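Local coordinates for esterase family protein (Staphylococcus aureus, PDB 7L0A), which probably hydrolyses S-formylglutathione to formate and glutathione, acting as a serine esterase of the alpha/beta-hydrolase fold, at residues I12-H17 with Y107-Q112; T49-H54 with D101-V106. All coordinates share one frame; numbering follows the deposited sequence. Where two conformers were deposited one is given.

Interaction 1. Residues I12-H17 with Y107-Q112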
loop_
_atom_site.group_PDB
_atom_site.type_symbol
_atom_site.label_atom_id
_atom_site.label_comp_id
_atom_site.label_asym_id
_atom_site.label_seq_id
_atom_site.Cartn_x
_atom_site.Cartn_y
_atom_site.Cartn_z
ATOM N N ILE B 12 4.388 3.303 -2.504
ATOM C CA ILE B 12 3.861 2.259 -1.629
ATOM C C ILE B 12 4.514 0.929 -1.948
ATOM O O ILE B 12 4.573 0.524 -3.112
ATOM C CB ILE B 12 2.324 2.176 -1.764
ATOM C CG1 ILE B 12 1.701 3.554 -1.550
ATOM C CG2 ILE B 12 1.788 1.084 -0.871
ATOM C CD1 ILE B 12 0.195 3.578 -1.694
ATOM N N SER B 13 4.978 0.240 -0.910
ATOM C CA SER B 13 5.388 -1.158 -1.014
ATOM C C SER B 13 4.422 -2.011 -0.203
ATOM O O SER B 13 4.136 -1.707 0.957
ATOM C CB SER B 13 6.811 -1.375 -0.523
ATOM O OG SER B 13 7.752 -0.681 -1.311
ATOM N N LEU B 14 3.904 -3.077 -0.809
ATOM C CA LEU B 14 2.930 -3.936 -0.153
ATOM C C LEU B 14 3.347 -5.394 -0.265
ATOM O O LEU B 14 3.630 -5.876 -1.362
ATOM C CB LEU B 14 1.541 -3.709 -0.794
ATOM C CG LEU B 14 0.281 -4.346 -0.223
ATOM C CD1 LEU B 14 -0.903 -3.447 -0.572
ATOM C CD2 LEU B 14 0.064 -5.764 -0.743
ATOM N N ASN B 15 3.363 -6.092 0.869
ATOM C CA ASN B 15 3.671 -7.523 0.965
ATOM C C ASN B 15 2.406 -8.195 1.470
ATOM O O ASN B 15 1.920 -7.862 2.546
ATOM C CB ASN B 15 4.849 -7.753 1.921
ATOM C CG ASN B 15 5.290 -9.188 2.005
ATOM O OD1 ASN B 15 4.488 -10.102 1.956
ATOM N ND2 ASN B 15 6.588 -9.388 2.179
ATOM N N TYR B 16 1.848 -9.124 0.695
ATOM C CA TYR B 16 0.585 -9.737 1.095
ATOM C C TYR B 16 0.624 -11.218 0.751
ATOM O O TYR B 16 1.417 -11.653 -0.074
ATOM C CB TYR B 16 -0.641 -9.051 0.440
ATOM C CG TYR B 16 -0.890 -9.386 -1.004
ATOM C CD1 TYR B 16 -0.004 -8.999 -2.026
ATOM C CD2 TYR B 16 -1.976 -10.157 -1.348
ATOM C CE1 TYR B 16 -0.253 -9.360 -3.361
ATOM C CE2 TYR B 16 -2.210 -10.526 -2.656
ATOM C CZ TYR B 16 -1.352 -10.137 -3.653
ATOM O OH TYR B 16 -1.579 -10.503 -4.964
ATOM N N HIS B 17 -0.222 -11.993 1.423
ATOM C CA HIS B 17 -0.426 -13.387 1.036
ATOM C C HIS B 17 -1.434 -13.477 -0.111
ATOM O O HIS B 17 -2.566 -13.011 0.002
ATOM C CB HIS B 17 -0.922 -14.207 2.225
ATOM C CG HIS B 17 -1.076 -15.653 1.898
ATOM N ND1 HIS B 17 -2.243 -16.178 1.388
ATOM C CD2 HIS B 17 -0.198 -16.672 1.974
ATOM C CE1 HIS B 17 -2.080 -17.475 1.190
ATOM N NE2 HIS B 17 -0.844 -17.796 1.528
ATOM N N TYR B 107 -5.207 -6.975 -9.834
ATOM C CA TYR B 107 -6.129 -5.963 -10.329
ATOM C C TYR B 107 -7.300 -5.783 -9.366
ATOM O O TYR B 107 -7.609 -4.656 -8.944
ATOM C CB TYR B 107 -6.634 -6.340 -11.734
ATOM C CG TYR B 107 -7.578 -5.309 -12.314
ATOM C CD1 TYR B 107 -8.916 -5.243 -11.910
ATOM C CD2 TYR B 107 -7.134 -4.385 -13.253
ATOM C CE1 TYR B 107 -9.759 -4.239 -12.415
ATOM C CE2 TYR B 107 -7.979 -3.419 -13.784
ATOM C CZ TYR B 107 -9.280 -3.341 -13.358
ATOM O OH TYR B 107 -10.118 -2.358 -13.858
ATOM N N ASP B 108 -7.947 -6.887 -8.997
ATOM C CA ASP B 108 -9.131 -6.806 -8.152
ATOM C C ASP B 108 -8.773 -6.242 -6.780
ATOM O O ASP B 108 -9.470 -5.358 -6.268
ATOM C CB ASP B 108 -9.775 -8.184 -8.031
ATOM C CG ASP B 108 -10.536 -8.600 -9.287
ATOM O OD1 ASP B 108 -10.737 -7.764 -10.202
ATOM O OD2 ASP B 108 -10.935 -9.787 -9.349
ATOM N N TYR B 109 -7.683 -6.738 -6.174
ATOM C CA TYR B 109 -7.294 -6.335 -4.825
ATOM C C TYR B 109 -6.992 -4.835 -4.758
ATOM O O TYR B 109 -7.506 -4.113 -3.892
ATOM C CB TYR B 109 -6.080 -7.174 -4.400
ATOM C CG TYR B 109 -5.489 -6.949 -3.030
ATOM C CD1 TYR B 109 -6.288 -6.839 -1.890
ATOM C CD2 TYR B 109 -4.117 -6.902 -2.871
ATOM C CE1 TYR B 109 -5.738 -6.648 -0.647
ATOM C CE2 TYR B 109 -3.551 -6.705 -1.628
ATOM C CZ TYR B 109 -4.379 -6.600 -0.516
ATOM O OH TYR B 109 -3.799 -6.422 0.729
ATOM N N VAL B 110 -6.181 -4.337 -5.696
ATOM C CA VAL B 110 -5.794 -2.928 -5.576
ATOM C C VAL B 110 -6.962 -2.016 -5.903
ATOM O O VAL B 110 -7.037 -0.901 -5.380
ATOM C CB VAL B 110 -4.567 -2.593 -6.443
ATOM C CG1 VAL B 110 -3.364 -3.432 -5.967
ATOM C CG2 VAL B 110 -4.807 -2.737 -7.937
ATOM N N HIS B 111 -7.885 -2.446 -6.767
ATOM C CA HIS B 111 -9.063 -1.622 -7.040
ATOM C C HIS B 111 -10.065 -1.666 -5.891
ATOM O O HIS B 111 -10.820 -0.702 -5.718
ATOM C CB HIS B 111 -9.748 -2.012 -8.339
ATOM C CG HIS B 111 -9.005 -1.562 -9.568
ATOM N ND1 HIS B 111 -7.919 -2.248 -10.072
ATOM C CD2 HIS B 111 -9.221 -0.530 -10.410
ATOM C CE1 HIS B 111 -7.486 -1.639 -11.166
ATOM N NE2 HIS B 111 -8.275 -0.598 -11.395
ATOM N N GLN B 112 -10.044 -2.705 -5.061
ATOM C CA GLN B 112 -10.869 -2.686 -3.856
ATOM C C GLN B 112 -10.284 -1.797 -2.773
ATOM O O GLN B 112 -11.018 -1.044 -2.121
ATOM C CB GLN B 112 -11.082 -4.097 -3.300
ATOM C CG GLN B 112 -11.897 -5.034 -4.176
ATOM C CD GLN B 112 -13.339 -4.596 -4.353
ATOM O OE1 GLN B 112 -14.128 -4.676 -3.423
ATOM N NE2 GLN B 112 -13.684 -4.147 -5.552
#
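The Tyr-109 ring meets two side chains of the strand, Leu-14 at its edge and Tyr-16 obliquely. The two tyrosine side chains run past one another, pointing opposite ways. Tyr-109 CE2 lies over one face of the Tyr-16 ring, toward the rim, 3.8 Å from Tyr-16 CD2. The ring planes are inclined by 31° and the centroids of Tyr-16 and Tyr-109 are 4.9 Å apart, so the pair is oblique. A chi1 of 77° tucks CG of Tyr-16 over its own backbone, which turns its ring alongside that of Tyr-109. Leu-14 meets Tyr-109 from the opposite direction. Its CD2 lies at the ring edge, 3.8 Å from Tyr-109 CE2; Leu-14 has two conformers, and the contact is that of one of them. Within the helix, His-111 ND1 donates to Tyr-107 O at 2.7 Å. His-111 N reaches the same oxygen from the other face of its plane. Strand 9-17 is an edge strand of this chain's sheet and bonds to strand 24-32. Its other edge pairs antiparallel with a strand of the second subunit, so the sheet continues into the dimer. Phe-38 of the second subunit stacks on Tyr-109, and helix 99-113 packs against this end of the sheet.

Interaction 2. Residues T49-H54 with D101-V106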
loop_
_atom_site.group_PDB
_atom_site.type_symbol
_atom_site.label_atom_id
_atom_site.label_comp_id
_atom_site.label_asym_id
_atom_site.label_seq_id
_atom_site.Cartn_x
_atom_site.Cartn_y
_atom_site.Cartn_z
ATOM N N THR B 49 -5.423 4.303 -13.907
ATOM C CA THR B 49 -4.560 3.260 -13.386
ATOM C C THR B 49 -3.929 2.432 -14.485
ATOM O O THR B 49 -4.628 1.976 -15.406
ATOM C CB THR B 49 -5.374 2.342 -12.456
ATOM O OG1 THR B 49 -5.931 3.106 -11.378
ATOM C CG2 THR B 49 -4.545 1.229 -11.910
ATOM N N LEU B 50 -2.616 2.200 -14.357
ATOM C CA LEU B 50 -1.848 1.350 -15.252
ATOM C C LEU B 50 -1.360 0.123 -14.498
ATOM O O LEU B 50 -0.714 0.247 -13.454
ATOM C CB LEU B 50 -0.646 2.107 -15.821
ATOM C CG LEU B 50 0.428 1.319 -16.532
ATOM C CD1 LEU B 50 -0.177 0.621 -17.774
ATOM C CD2 LEU B 50 1.611 2.174 -16.905
ATOM N N MET B 51 -1.660 -1.055 -15.029
ATOM C CA MET B 51 -1.028 -2.299 -14.624
ATOM C C MET B 51 0.232 -2.524 -15.455
ATOM O O MET B 51 0.158 -2.583 -16.685
ATOM C CB MET B 51 -2.008 -3.459 -14.823
ATOM C CG MET B 51 -1.423 -4.835 -14.460
ATOM S SD MET B 51 -1.123 -5.115 -12.701
ATOM C CE MET B 51 -2.819 -5.291 -12.111
ATOM N N LEU B 52 1.391 -2.629 -14.796
ATOM C CA LEU B 52 2.675 -2.711 -15.484
ATOM C C LEU B 52 3.374 -4.016 -15.158
ATOM O O LEU B 52 3.549 -4.370 -13.989
ATOM C CB LEU B 52 3.543 -1.490 -15.123
ATOM C CG LEU B 52 4.896 -1.448 -15.819
ATOM C CD1 LEU B 52 4.831 -1.454 -17.325
ATOM C CD2 LEU B 52 5.650 -0.210 -15.328
ATOM N N LEU B 53 3.742 -4.759 -16.207
ATOM C CA LEU B 53 4.186 -6.145 -16.067
ATOM C C LEU B 53 5.636 -6.308 -16.498
ATOM O O LEU B 53 5.979 -6.090 -17.666
ATOM C CB LEU B 53 3.283 -7.069 -16.910
ATOM C CG LEU B 53 1.805 -6.965 -16.573
ATOM C CD1 LEU B 53 0.996 -7.783 -17.574
ATOM C CD2 LEU B 53 1.587 -7.424 -15.147
ATOM N N HIS B 54 6.481 -6.715 -15.555
ATOM C CA HIS B 54 7.909 -6.840 -15.838
ATOM C C HIS B 54 8.239 -8.212 -16.466
ATOM O O HIS B 54 7.422 -9.141 -16.468
ATOM C CB HIS B 54 8.721 -6.600 -14.565
ATOM C CG HIS B 54 8.551 -7.654 -13.508
ATOM N ND1 HIS B 54 9.109 -8.902 -13.616
ATOM C CD2 HIS B 54 7.884 -7.649 -12.323
ATOM C CE1 HIS B 54 8.812 -9.621 -12.548
ATOM N NE2 HIS B 54 8.101 -8.871 -11.730
ATOM N N ASP B 101 -4.436 -15.759 -13.616
ATOM C CA ASP B 101 -5.328 -15.574 -12.483
ATOM C C ASP B 101 -4.722 -14.609 -11.477
ATOM O O ASP B 101 -5.441 -13.828 -10.838
ATOM C CB ASP B 101 -5.602 -16.918 -11.842
ATOM C CG ASP B 101 -5.969 -17.975 -12.891
ATOM O OD1 ASP B 101 -7.144 -17.941 -13.339
ATOM O OD2 ASP B 101 -5.084 -18.778 -13.304
ATOM N N TYR B 102 -3.407 -14.692 -11.304
ATOM C CA TYR B 102 -2.717 -13.858 -10.327
ATOM C C TYR B 102 -2.773 -12.384 -10.708
ATOM O O TYR B 102 -3.049 -11.529 -9.853
ATOM C CB TYR B 102 -1.272 -14.335 -10.185
ATOM C CG TYR B 102 -0.356 -13.400 -9.451
ATOM C CD1 TYR B 102 -0.597 -13.029 -8.132
ATOM C CD2 TYR B 102 0.733 -12.829 -10.106
ATOM C CE1 TYR B 102 0.265 -12.154 -7.476
ATOM C CE2 TYR B 102 1.579 -11.942 -9.459
ATOM C CZ TYR B 102 1.326 -11.622 -8.156
ATOM O OH TYR B 102 2.183 -10.736 -7.498
ATOM N N ILE B 103 -2.491 -12.055 -11.972
ATOM C CA ILE B 103 -2.557 -10.658 -12.362
ATOM C C ILE B 103 -3.983 -10.122 -12.192
ATOM O O ILE B 103 -4.180 -8.975 -11.764
ATOM C CB ILE B 103 -2.034 -10.450 -13.796
ATOM C CG1 ILE B 103 -0.547 -10.786 -13.895
ATOM C CG2 ILE B 103 -2.199 -8.973 -14.211
ATOM C CD1 ILE B 103 0.323 -10.026 -12.937
ATOM N N LEU B 104 -4.994 -10.953 -12.443
ATOM C CA LEU B 104 -6.370 -10.499 -12.254
ATOM C C LEU B 104 -6.690 -10.337 -10.771
ATOM O O LEU B 104 -7.469 -9.456 -10.399
ATOM C CB LEU B 104 -7.339 -11.446 -12.949
ATOM C CG LEU B 104 -7.226 -11.370 -14.469
ATOM C CD1 LEU B 104 -8.123 -12.420 -15.089
ATOM C CD2 LEU B 104 -7.594 -10.009 -15.023
ATOM N N GLU B 105 -6.093 -11.163 -9.913
ATOM C CA GLU B 105 -6.217 -10.968 -8.473
ATOM C C GLU B 105 -5.608 -9.638 -8.054
ATOM O O GLU B 105 -6.213 -8.897 -7.265
ATOM C CB GLU B 105 -5.544 -12.121 -7.733
ATOM C CG GLU B 105 -5.344 -11.819 -6.233
ATOM C CD GLU B 105 -4.474 -12.841 -5.544
ATOM O OE1 GLU B 105 -3.353 -12.507 -5.202
ATOM O OE2 GLU B 105 -4.911 -14.031 -5.432
ATOM N N VAL B 106 -4.401 -9.327 -8.545
ATOM C CA VAL B 106 -3.774 -8.054 -8.191
ATOM C C VAL B 106 -4.689 -6.906 -8.605
ATOM O O VAL B 106 -4.935 -5.966 -7.832
ATOM C CB VAL B 106 -2.379 -7.916 -8.828
ATOM C CG1 VAL B 106 -1.834 -6.535 -8.586
ATOM C CG2 VAL B 106 -1.432 -8.961 -8.261
#
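Glu-105 OE1 is gripped by two hydroxyls, Tyr-16 OH and Ser-18 OG, while Thr-20 OG1 bonds to its OE2. These bonds tie helix 99-113 to the end of strand 9-17 and the loop after it, while another side of the helix packs on strand 49-53. The fold is that of the alpha/beta hydrolases. Helix 99-113 is the helical link of a beta-alpha-beta crossover from strand 79-83 to strand 123-128, and it passes over the strand between them, 49-53. The axes of strand 49-53 and helix 101-106 approach to 10.7 Å and run nearly antiparallel, at 149°. Between them the contact is apolar and buried. Met-51 leaves the strand with CG anti to the backbone N (chi1 178°) and then bends at both later torsions. The bends turn its methyl CE toward the helix, to 3.9 Å from Val-106 CG1. Nearer its root, Met-51 CG lies 4.2 Å from Ile-103 CG2. Pro-83 touches both Met-51 and Ile-103. Phe-138 of helix 130-141 touches Ile-103 and Leu-53. The Leu-53 side chain is about 9 Å from that of Ser-129, the predicted nucleophile, so this end of the contact lies near the probable active site. The tightest approach is between two methyls: Leu-53 CD2 lies 3.6 Å from Ile-103 CD1.

In the fold
Interactions 1 and 2 use successive parts of helix 99-113 against the same mixed sheet, with centres 10 Å apart. Interaction 2 packs residues 101-106 on an inner strand, 49-53. Interaction 1 packs residues 107-112 on an edge strand, 9-17. Along the chain, interaction 2 is nested inside the loop that interaction 1 closes. The two also touch directly. Tyr-16 OH packs 3.6 Å from Val-106 CG2, and Met-51 CE packs 3.7 Å from Tyr-107 N. One helix thus joins the inner part of the sheet to the edge strand that the second subunit extends.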